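Local coordinates for protein Hth-type dhaklm operon transcriptional activator DHAS (Lactococcus lactis, PDB 2IU5) that activates transcription of the dhaKLM operon as a TetR-family dimer that binds an inverted repeat at the promoter, together with DhaQ and in response to dihydroxyacetone, at residues Ile13-Leu25 with Ile39-Tyr53. The protein carries 1 engineered substitution. Residues are numbered along the deposited sequence; the frame is centred on the assembly and turned at random.
Sequences ITQKIIAKAFKDL and IMQTAKIRRQTFYNY
I39 packs as a knob among I18, A21, F22 and L25 in an apolar contact between the first helix, 13-28, of a TetR-type DNA-binding domain and its predicted helix-turn-helix. The short helical segments cross at 109° with axes 8.3 Å apart, a spacing consistent with the small residues at the crossing, where A21 CB lies 3.8 Å from A43 CB. I39 works with both branches: CD1 approaches F22 CD1 obliquely at 3.5 Å, and with CG1 beside the backbone N (chi1 -69°), CG2 lies anti to that N and meets CG2 of I18. I18 touches both helix 36-43, CG1 packing against M40 SD at 3.8 Å, and helical residues 47-52, CG2 reaching the F50 ring. A Schellman motif with K44 at positive phi ends helix 36-43 and sends the chain to I45, whose CD1 touches I17 CG2 at 3.6 Å. Y53 crosses T14 and Q15 at about a right angle; T14 CG2 is 3.5 Å from Y53 CE2, and the Q15 amide, tilted 40° to the ring, brings NE2 to 3.3 Å from CD1 of Y53. No hydrogen bond joins the segments. Helix 57-73 packs on F22 through L60, L61 and I64 and on Q15 through W63, while F99 of helix 97-106 also touches F22.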
ATOM      1  N   ILE A  13      28.596 -19.618   3.346  1.00 22.34           N
ATOM      2  CA  ILE A  13      28.252 -20.678   4.288  1.00 23.17           C
ATOM      3  C   ILE A  13      28.179 -20.100   5.706  1.00 22.88           C
ATOM      4  O   ILE A  13      27.184 -20.268   6.416  1.00 22.76           O
ATOM      5  CB  ILE A  13      29.304 -21.797   4.220  1.00 24.07           C
ATOM      6  CG1 ILE A  13      29.248 -22.514   2.869  1.00 24.22           C
ATOM      7  CG2 ILE A  13      29.171 -22.747   5.412  1.00 24.60           C
ATOM      8  CD1 ILE A  13      30.465 -23.410   2.613  1.00 26.74           C
ATOM      9  N   THR A  14      29.235 -19.406   6.120  1.00 21.45           N
ATOM     10  CA  THR A  14      29.296 -18.951   7.505  1.00 20.90           C
ATOM     11  C   THR A  14      28.270 -17.863   7.767  1.00 21.46           C
ATOM     12  O   THR A  14      27.620 -17.858   8.805  1.00 19.75           O
ATOM     13  CB  THR A  14      30.707 -18.453   7.879  1.00 23.29           C
ATOM     14  OG1 THR A  14      31.650 -19.518   7.691  1.00 23.86           O
ATOM     15  CG2 THR A  14      30.747 -18.001   9.336  1.00 21.98           C
ATOM     16  N   GLN A  15      28.125 -16.940   6.824  1.00 19.65           N
ATOM     17  CA  GLN A  15      27.097 -15.912   6.945  1.00 20.05           C
ATOM     18  C   GLN A  15      25.722 -16.511   7.166  1.00 19.58           C
ATOM     19  O   GLN A  15      24.952 -16.014   7.995  1.00 20.48           O
ATOM     20  CB  GLN A  15      27.068 -14.980   5.730  1.00 19.93           C
ATOM     21  CG  GLN A  15      28.353 -14.176   5.550  1.00 20.22           C
ATOM     22  CD  GLN A  15      29.368 -14.850   4.637  1.00 21.04           C
ATOM     23  OE1 GLN A  15      29.555 -16.065   4.666  1.00 21.52           O
ATOM     24  NE2 GLN A  15      30.039 -14.057   3.813  1.00 20.61           N
ATOM     25  N   LYS A  16      25.413 -17.578   6.425  1.00 20.03           N
ATOM     26  CA  LYS A  16      24.095 -18.192   6.528  1.00 20.86           C
ATOM     27  C   LYS A  16      23.879 -18.815   7.899  1.00 19.89           C
ATOM     28  O   LYS A  16      22.765 -18.760   8.435  1.00 22.15           O
ATOM     29  CB  LYS A  16      23.857 -19.195   5.385  1.00 21.73           C
ATOM     30  CG  LYS A  16      23.556 -18.477   4.094  1.00 22.26           C
ATOM     31  CD  LYS A  16      23.279 -19.438   2.943  1.00 27.67           C
ATOM     32  CE  LYS A  16      22.012 -18.952   2.239  1.00 30.11           C
ATOM     33  NZ  LYS A  16      21.343 -19.947   1.348  1.00 35.05           N
ATOM     34  N   ILE A  17      24.934 -19.402   8.458  1.00 18.71           N
ATOM     35  CA  ILE A  17      24.864 -19.992   9.797  1.00 19.73           C
ATOM     36  C   ILE A  17      24.624 -18.910  10.849  1.00 19.91           C
ATOM     37  O   ILE A  17      23.776 -19.058  11.743  1.00 20.24           O
ATOM     38  CB  ILE A  17      26.127 -20.814  10.082  1.00 19.42           C
ATOM     39  CG1 ILE A  17      26.216 -22.017   9.146  1.00 21.36           C
ATOM     40  CG2 ILE A  17      26.177 -21.256  11.547  1.00 21.46           C
ATOM     41  CD1 ILE A  17      27.558 -22.690   9.248  1.00 23.83           C
ATOM     42  N   ILE A  18      25.374 -17.814  10.730  1.00 17.80           N
ATOM     43  CA  ILE A  18      25.227 -16.701  11.671  1.00 18.78           C
ATOM     44  C   ILE A  18      23.815 -16.115  11.554  1.00 19.66           C
ATOM     45  O   ILE A  18      23.145 -15.879  12.551  1.00 19.13           O
ATOM     46  CB  ILE A  18      26.290 -15.632  11.384  1.00 18.88           C
ATOM     47  CG1 ILE A  18      27.682 -16.172  11.724  1.00 18.53           C
ATOM     48  CG2 ILE A  18      26.014 -14.390  12.205  1.00 21.57           C
ATOM     49  CD1 ILE A  18      28.787 -15.265  11.173  1.00 19.99           C
ATOM     50  N   ALA A  19      23.348 -15.881  10.333  1.00 20.17           N
ATOM     51  CA  ALA A  19      21.995 -15.356  10.136  1.00 20.77           C
ATOM     52  C   ALA A  19      20.892 -16.260  10.702  1.00 20.71           C
ATOM     53  O   ALA A  19      19.913 -15.792  11.326  1.00 21.35           O
ATOM     54  CB  ALA A  19      21.741 -15.136   8.638  1.00 22.91           C
ATOM     55  N   LYS A  20      21.033 -17.557  10.483  1.00 20.41           N
ATOM     56  CA  LYS A  20      20.066 -18.512  11.030  1.00 21.51           C
ATOM     57  C   LYS A  20      20.015 -18.434  12.553  1.00 21.51           C
ATOM     58  O   LYS A  20      18.934 -18.434  13.151  1.00 21.99           O
ATOM     59  CB  LYS A  20      20.366 -19.937  10.564  1.00 24.86           C
ATOM     60  CG  LYS A  20      19.310 -20.951  10.961  1.00 29.30           C
ATOM     61  CD  LYS A  20      17.930 -20.470  10.505  1.00 34.66           C
ATOM     62  CE  LYS A  20      16.872 -21.586  10.543  1.00 38.88           C
ATOM     63  NZ  LYS A  20      16.445 -21.854  11.949  1.00 41.17           N
ATOM     64  N   ALA A  21      21.194 -18.373  13.162  1.00 20.01           N
ATOM     65  CA  ALA A  21      21.274 -18.189  14.608  1.00 19.33           C
ATOM     66  C   ALA A  21      20.527 -16.943  15.083  1.00 19.41           C
ATOM     67  O   ALA A  21      19.740 -16.995  16.041  1.00 20.00           O
ATOM     68  CB  ALA A  21      22.724 -18.156  15.041  1.00 20.20           C
ATOM     69  N   PHE A  22      20.780 -15.822  14.407  1.00 18.82           N
ATOM     70  CA  PHE A  22      20.095 -14.577  14.755  1.00 19.13           C
ATOM     71  C   PHE A  22      18.586 -14.709  14.601  1.00 19.89           C
ATOM     72  O   PHE A  22      17.817 -14.304  15.481  1.00 19.29           O
ATOM     73  CB  PHE A  22      20.616 -13.468  13.887  1.00 20.47           C
ATOM     74  CG  PHE A  22      20.066 -12.126  14.232  1.00 21.62           C
ATOM     75  CD1 PHE A  22      20.218 -11.598  15.497  1.00 25.18           C
ATOM     76  CD2 PHE A  22      19.388 -11.384  13.270  1.00 28.50           C
ATOM     77  CE1 PHE A  22      19.715 -10.338  15.830  1.00 26.40           C
ATOM     78  CE2 PHE A  22      18.875 -10.123  13.588  1.00 29.59           C
ATOM     79  CZ  PHE A  22      19.043  -9.604  14.873  1.00 27.78           C
ATOM     80  N   LYS A  23      18.161 -15.280  13.475  1.00 19.69           N
ATOM     81  CA  LYS A  23      16.708 -15.418  13.215  1.00 20.15           C
ATOM     82  C   LYS A  23      16.078 -16.293  14.303  1.00 20.93           C
ATOM     83  O   LYS A  23      14.972 -16.014  14.780  1.00 22.75           O
ATOM     84  CB  LYS A  23      16.440 -15.943  11.806  1.00 21.96           C
ATOM     85  CG  LYS A  23      16.679 -14.857  10.774  1.00 23.91           C
ATOM     86  CD  LYS A  23      16.235 -15.265   9.365  1.00 27.35           C
ATOM     87  CE  LYS A  23      17.298 -16.083   8.687  1.00 31.96           C
ATOM     88  NZ  LYS A  23      16.810 -16.568   7.337  1.00 30.71           N
ATOM     89  N   ASP A  24      16.768 -17.358  14.705  1.00 22.21           N
ATOM     90  CA  ASP A  24      16.324 -18.199  15.809  1.00 21.82           C
ATOM     91  C   ASP A  24      16.177 -17.425  17.128  1.00 21.46           C
ATOM     92  O   ASP A  24      15.154 -17.552  17.816  1.00 21.58           O
ATOM     93  CB  ASP A  24      17.252 -19.402  15.978  1.00 25.39           C
ATOM     94  CG  ASP A  24      17.112 -20.430  14.841  1.00 29.54           C
ATOM     95  OD1 ASP A  24      16.195 -20.296  13.995  1.00 33.00           O
ATOM     96  OD2 ASP A  24      17.933 -21.376  14.799  1.00 33.62           O
ATOM     97  N   LEU A  25      17.177 -16.624  17.486  1.00 19.12           N
ATOM     98  CA  LEU A  25      17.082 -15.831  18.717  1.00 19.66           C
ATOM     99  C   LEU A  25      15.962 -14.788  18.651  1.00 18.75           C
ATOM    100  O   LEU A  25      15.324 -14.495  19.661  1.00 17.59           O
ATOM    101  CB  LEU A  25      18.436 -15.185  19.001  1.00 19.93           C
ATOM    102  CG  LEU A  25      19.515 -16.207  19.376  1.00 21.09           C
ATOM    103  CD1 LEU A  25      20.901 -15.659  19.107  1.00 23.64           C
ATOM    104  CD2 LEU A  25      19.412 -16.660  20.829  1.00 26.08           C
ATOM    105  N   ILE A  39      24.568 -14.472  19.538  1.00 19.84           N
ATOM    106  CA  ILE A  39      24.438 -14.995  18.170  1.00 19.32           C
ATOM    107  C   ILE A  39      25.456 -16.088  17.921  1.00 18.41           C
ATOM    108  O   ILE A  39      25.137 -17.152  17.385  1.00 18.27           O
ATOM    109  CB  ILE A  39      24.595 -13.870  17.141  1.00 20.09           C
ATOM    110  CG1 ILE A  39      23.381 -12.950  17.242  1.00 19.63           C
ATOM    111  CG2 ILE A  39      24.648 -14.428  15.705  1.00 21.08           C
ATOM    112  CD1 ILE A  39      23.599 -11.593  16.526  1.00 19.84           C
ATOM    113  N   MET A  40      26.696 -15.823  18.312  1.00 18.86           N
ATOM    114  CA  MET A  40      27.778 -16.755  18.022  1.00 19.02           C
ATOM    115  C   MET A  40      27.779 -17.990  18.919  1.00 19.51           C
ATOM    116  O   MET A  40      28.151 -19.076  18.478  1.00 19.37           O
ATOM    117  CB  MET A  40      29.141 -16.043  18.011  1.00 18.85           C
ATOM    118  CG  MET A  40      29.185 -14.903  16.965  1.00 20.29           C
ATOM    119  SD  MET A  40      28.839 -15.448  15.278  1.00 21.35           S
ATOM    120  CE  MET A  40      30.379 -16.261  14.874  1.00 21.58           C
ATOM    121  N   GLN A  41      27.359 -17.842  20.168  1.00 20.55           N
ATOM    122  CA  GLN A  41      27.039 -18.998  21.009  1.00 22.13           C
ATOM    123  C   GLN A  41      26.009 -19.903  20.347  1.00 22.11           C
ATOM    124  O   GLN A  41      26.171 -21.128  20.284  1.00 22.35           O
ATOM    125  CB  GLN A  41      26.522 -18.527  22.362  1.00 22.34           C
ATOM    126  CG  GLN A  41      27.662 -18.018  23.203  1.00 26.98           C
ATOM    127  CD  GLN A  41      27.183 -17.379  24.483  1.00 31.02           C
ATOM    128  OE1 GLN A  41      25.978 -17.282  24.726  1.00 37.07           O
ATOM    129  NE2 GLN A  41      28.124 -16.939  25.307  1.00 36.15           N
ATOM    130  N   THR A  42      24.930 -19.307  19.835  1.00 20.45           N
ATOM    131  CA  THR A  42      23.869 -20.088  19.225  1.00 20.40           C
ATOM    132  C   THR A  42      24.364 -20.734  17.918  1.00 21.37           C
ATOM    133  O   THR A  42      24.007 -21.874  17.597  1.00 22.30           O
ATOM    134  CB  THR A  42      22.641 -19.194  18.980  1.00 21.74           C
ATOM    135  OG1 THR A  42      22.126 -18.789  20.249  1.00 22.74           O
ATOM    136  CG2 THR A  42      21.527 -19.931  18.264  1.00 21.18           C
ATOM    137  N   ALA A  43      25.190 -20.008  17.172  1.00 20.26           N
ATOM    138  CA  ALA A  43      25.746 -20.511  15.921  1.00 21.75           C
ATOM    139  C   ALA A  43      26.813 -21.585  16.122  1.00 22.68           C
ATOM    140  O   ALA A  43      27.153 -22.319  15.177  1.00 23.15           O
ATOM    141  CB  ALA A  43      26.328 -19.363  15.103  1.00 20.28           C
ATOM    142  N   LYS A  44      27.336 -21.672  17.334  1.00 22.64           N
ATOM    143  CA  LYS A  44      28.468 -22.552  17.649  1.00 23.79           C
ATOM    144  C   LYS A  44      29.689 -22.236  16.789  1.00 23.18           C
ATOM    145  O   LYS A  44      30.324 -23.134  16.234  1.00 24.19           O
ATOM    146  CB  LYS A  44      28.076 -24.017  17.445  1.00 23.90           C
ATOM    147  CG  LYS A  44      27.081 -24.519  18.477  1.00 27.74           C
ATOM    148  CD  LYS A  44      27.655 -24.309  19.860  1.00 30.71           C
ATOM    149  CE  LYS A  44      27.006 -25.221  20.891  1.00 32.98           C
ATOM    150  NZ  LYS A  44      27.811 -25.142  22.147  1.00 30.41           N
ATOM    151  N   ILE A  45      29.999 -20.952  16.697  1.00 22.85           N
ATOM    152  CA  ILE A  45      31.192 -20.479  16.017  1.00 22.29           C
ATOM    153  C   ILE A  45      31.885 -19.487  16.945  1.00 23.07           C
ATOM    154  O   ILE A  45      31.233 -18.717  17.656  1.00 23.33           O
ATOM    155  CB  ILE A  45      30.819 -19.787  14.684  1.00 22.45           C
ATOM    156  CG1 ILE A  45      30.079 -20.758  13.758  1.00 23.12           C
ATOM    157  CG2 ILE A  45      32.055 -19.225  14.009  1.00 23.02           C
ATOM    158  CD1 ILE A  45      29.443 -20.053  12.565  1.00 27.13           C
ATOM    159  N   ARG A  46      33.215 -19.506  16.939  1.00 25.16           N
ATOM    160  CA  ARG A  46      34.002 -18.609  17.781  1.00 26.36           C
ATOM    161  C   ARG A  46      33.588 -17.159  17.553  1.00 24.66           C
ATOM    162  O   ARG A  46      33.428 -16.743  16.404  1.00 24.74           O
ATOM    163  CB  ARG A  46      35.488 -18.767  17.438  1.00 27.04           C
ATOM    164  CG  ARG A  46      36.076 -20.101  17.880  1.00 32.93           C
ATOM    165  CD  ARG A  46      37.599 -20.056  17.923  1.00 39.15           C
ATOM    166  NE  ARG A  46      38.213 -20.652  16.734  1.00 43.98           N
ATOM    167  CZ  ARG A  46      37.896 -21.847  16.237  1.00 46.84           C
ATOM    168  NH1 ARG A  46      36.961 -22.585  16.829  1.00 47.43           N
ATOM    169  NH2 ARG A  46      38.512 -22.303  15.150  1.00 46.58           N
ATOM    170  N   ARG A  47      33.421 -16.399  18.628  1.00 22.63           N
ATOM    171  CA  ARG A  47      32.833 -15.071  18.525  1.00 22.18           C
ATOM    172  C   ARG A  47      33.527 -14.169  17.520  1.00 22.50           C
ATOM    173  O   ARG A  47      32.866 -13.492  16.724  1.00 22.75           O
ATOM    174  CB  ARG A  47      32.830 -14.382  19.885  1.00 22.90           C
ATOM    175  CG  ARG A  47      32.168 -13.030  19.901  1.00 21.86           C
ATOM    176  CD  ARG A  47      32.223 -12.470  21.313  1.00 22.91           C
ATOM    177  NE  ARG A  47      31.567 -11.179  21.371  1.00 23.19           N
ATOM    178  CZ  ARG A  47      32.137 -10.021  21.058  1.00 23.12           C
ATOM    179  NH1 ARG A  47      33.403  -9.975  20.656  1.00 23.20           N
ATOM    180  NH2 ARG A  47      31.421  -8.896  21.157  1.00 25.34           N
ATOM    181  N   GLN A  48      34.858 -14.149  17.554  1.00 21.88           N
ATOM    182  CA  GLN A  48      35.599 -13.203  16.733  1.00 22.30           C
ATOM    183  C   GLN A  48      35.310 -13.386  15.235  1.00 21.95           C
ATOM    184  O   GLN A  48      35.440 -12.453  14.438  1.00 21.73           O
ATOM    185  CB  GLN A  48      37.091 -13.338  17.017  1.00 21.66           C
ATOM    186  CG  GLN A  48      37.943 -12.245  16.386  1.00 24.84           C
ATOM    187  CD  GLN A  48      37.537 -10.851  16.840  1.00 26.46           C
ATOM    188  OE1 GLN A  48      37.219 -10.632  18.014  1.00 30.15           O
ATOM    189  NE2 GLN A  48      37.548  -9.897  15.905  1.00 26.18           N
ATOM    190  N   THR A  49      34.912 -14.590  14.842  1.00 22.23           N
ATOM    191  CA  THR A  49      34.639 -14.895  13.438  1.00 22.72           C
ATOM    192  C   THR A  49      33.521 -14.002  12.892  1.00 21.59           C
ATOM    193  O   THR A  49      33.500 -13.694  11.701  1.00 23.37           O
ATOM    194  CB  THR A  49      34.293 -16.393  13.259  1.00 23.39           C
ATOM    195  OG1 THR A  49      35.428 -17.182  13.645  1.00 25.40           O
ATOM    196  CG2 THR A  49      33.952 -16.710  11.826  1.00 23.58           C
ATOM    197  N   PHE A  50      32.600 -13.583  13.748  1.00 20.80           N
ATOM    198  CA  PHE A  50      31.490 -12.719  13.316  1.00 19.77           C
ATOM    199  C   PHE A  50      32.050 -11.531  12.569  1.00 20.90           C
ATOM    200  O   PHE A  50      31.480 -11.092  11.568  1.00 19.14           O
ATOM    201  CB  PHE A  50      30.729 -12.250  14.554  1.00 19.59           C
ATOM    202  CG  PHE A  50      29.558 -11.320  14.293  1.00 18.68           C
ATOM    203  CD1 PHE A  50      28.277 -11.835  14.121  1.00 19.27           C
ATOM    204  CD2 PHE A  50      29.744  -9.939  14.241  1.00 19.72           C
ATOM    205  CE1 PHE A  50      27.189 -10.995  13.891  1.00 19.95           C
ATOM    206  CE2 PHE A  50      28.656  -9.096  14.013  1.00 20.18           C
ATOM    207  CZ  PHE A  50      27.398  -9.613  13.840  1.00 18.69           C
ATOM    208  N   TYR A  51      33.176 -11.007  13.041  1.00 19.84           N
ATOM    209  CA  TYR A  51      33.732  -9.755  12.508  1.00 19.96           C
ATOM    210  C   TYR A  51      34.487  -9.887  11.192  1.00 21.49           C
ATOM    211  O   TYR A  51      34.934  -8.896  10.582  1.00 22.25           O
ATOM    212  CB  TYR A  51      34.591  -9.131  13.622  1.00 19.80           C
ATOM    213  CG  TYR A  51      33.667  -8.798  14.761  1.00 19.17           C
ATOM    214  CD1 TYR A  51      32.855  -7.666  14.706  1.00 21.06           C
ATOM    215  CD2 TYR A  51      33.598  -9.612  15.882  1.00 19.13           C
ATOM    216  CE1 TYR A  51      31.991  -7.361  15.757  1.00 19.40           C
ATOM    217  CE2 TYR A  51      32.738  -9.310  16.934  1.00 18.39           C
ATOM    218  CZ  TYR A  51      31.945  -8.182  16.857  1.00 20.85           C
ATOM    219  OH  TYR A  51      31.089  -7.867  17.890  1.00 21.38           O
ATOM    220  N   ASN A  52      34.635 -11.122  10.729  1.00 20.03           N
ATOM    221  CA  ASN A  52      35.113 -11.311   9.369  1.00 21.73           C
ATOM    222  C   ASN A  52      34.005 -10.925   8.405  1.00 21.02           C
ATOM    223  O   ASN A  52      34.273 -10.757   7.217  1.00 21.35           O
ATOM    224  CB  ASN A  52      35.507 -12.764   9.155  1.00 21.75           C
ATOM    225  CG  ASN A  52      36.871 -13.082   9.739  1.00 25.44           C
ATOM    226  OD1 ASN A  52      37.086 -14.159  10.285  1.00 33.22           O
ATOM    227  ND2 ASN A  52      37.796 -12.142   9.625  1.00 29.12           N
ATOM    228  N   TYR A  53      32.779 -10.782   8.907  1.00 20.33           N
ATOM    229  CA  TYR A  53      31.608 -10.653   8.040  1.00 21.66           C
ATOM    230  C   TYR A  53      30.708  -9.455   8.343  1.00 21.13           C
ATOM    231  O   TYR A  53      30.178  -8.842   7.421  1.00 21.24           O
ATOM    232  CB  TYR A  53      30.771 -11.926   8.075  1.00 20.34           C
ATOM    233  CG  TYR A  53      31.571 -13.156   7.728  1.00 22.38           C
ATOM    234  CD1 TYR A  53      31.955 -13.407   6.415  1.00 23.99           C
ATOM    235  CD2 TYR A  53      31.948 -14.063   8.712  1.00 23.91           C
ATOM    236  CE1 TYR A  53      32.696 -14.543   6.098  1.00 24.57           C
ATOM    237  CE2 TYR A  53      32.688 -15.198   8.404  1.00 24.01           C
ATOM    238  CZ  TYR A  53      33.051 -15.426   7.109  1.00 24.80           C
ATOM    239  OH  TYR A  53      33.787 -16.561   6.821  1.00 28.20           O
TER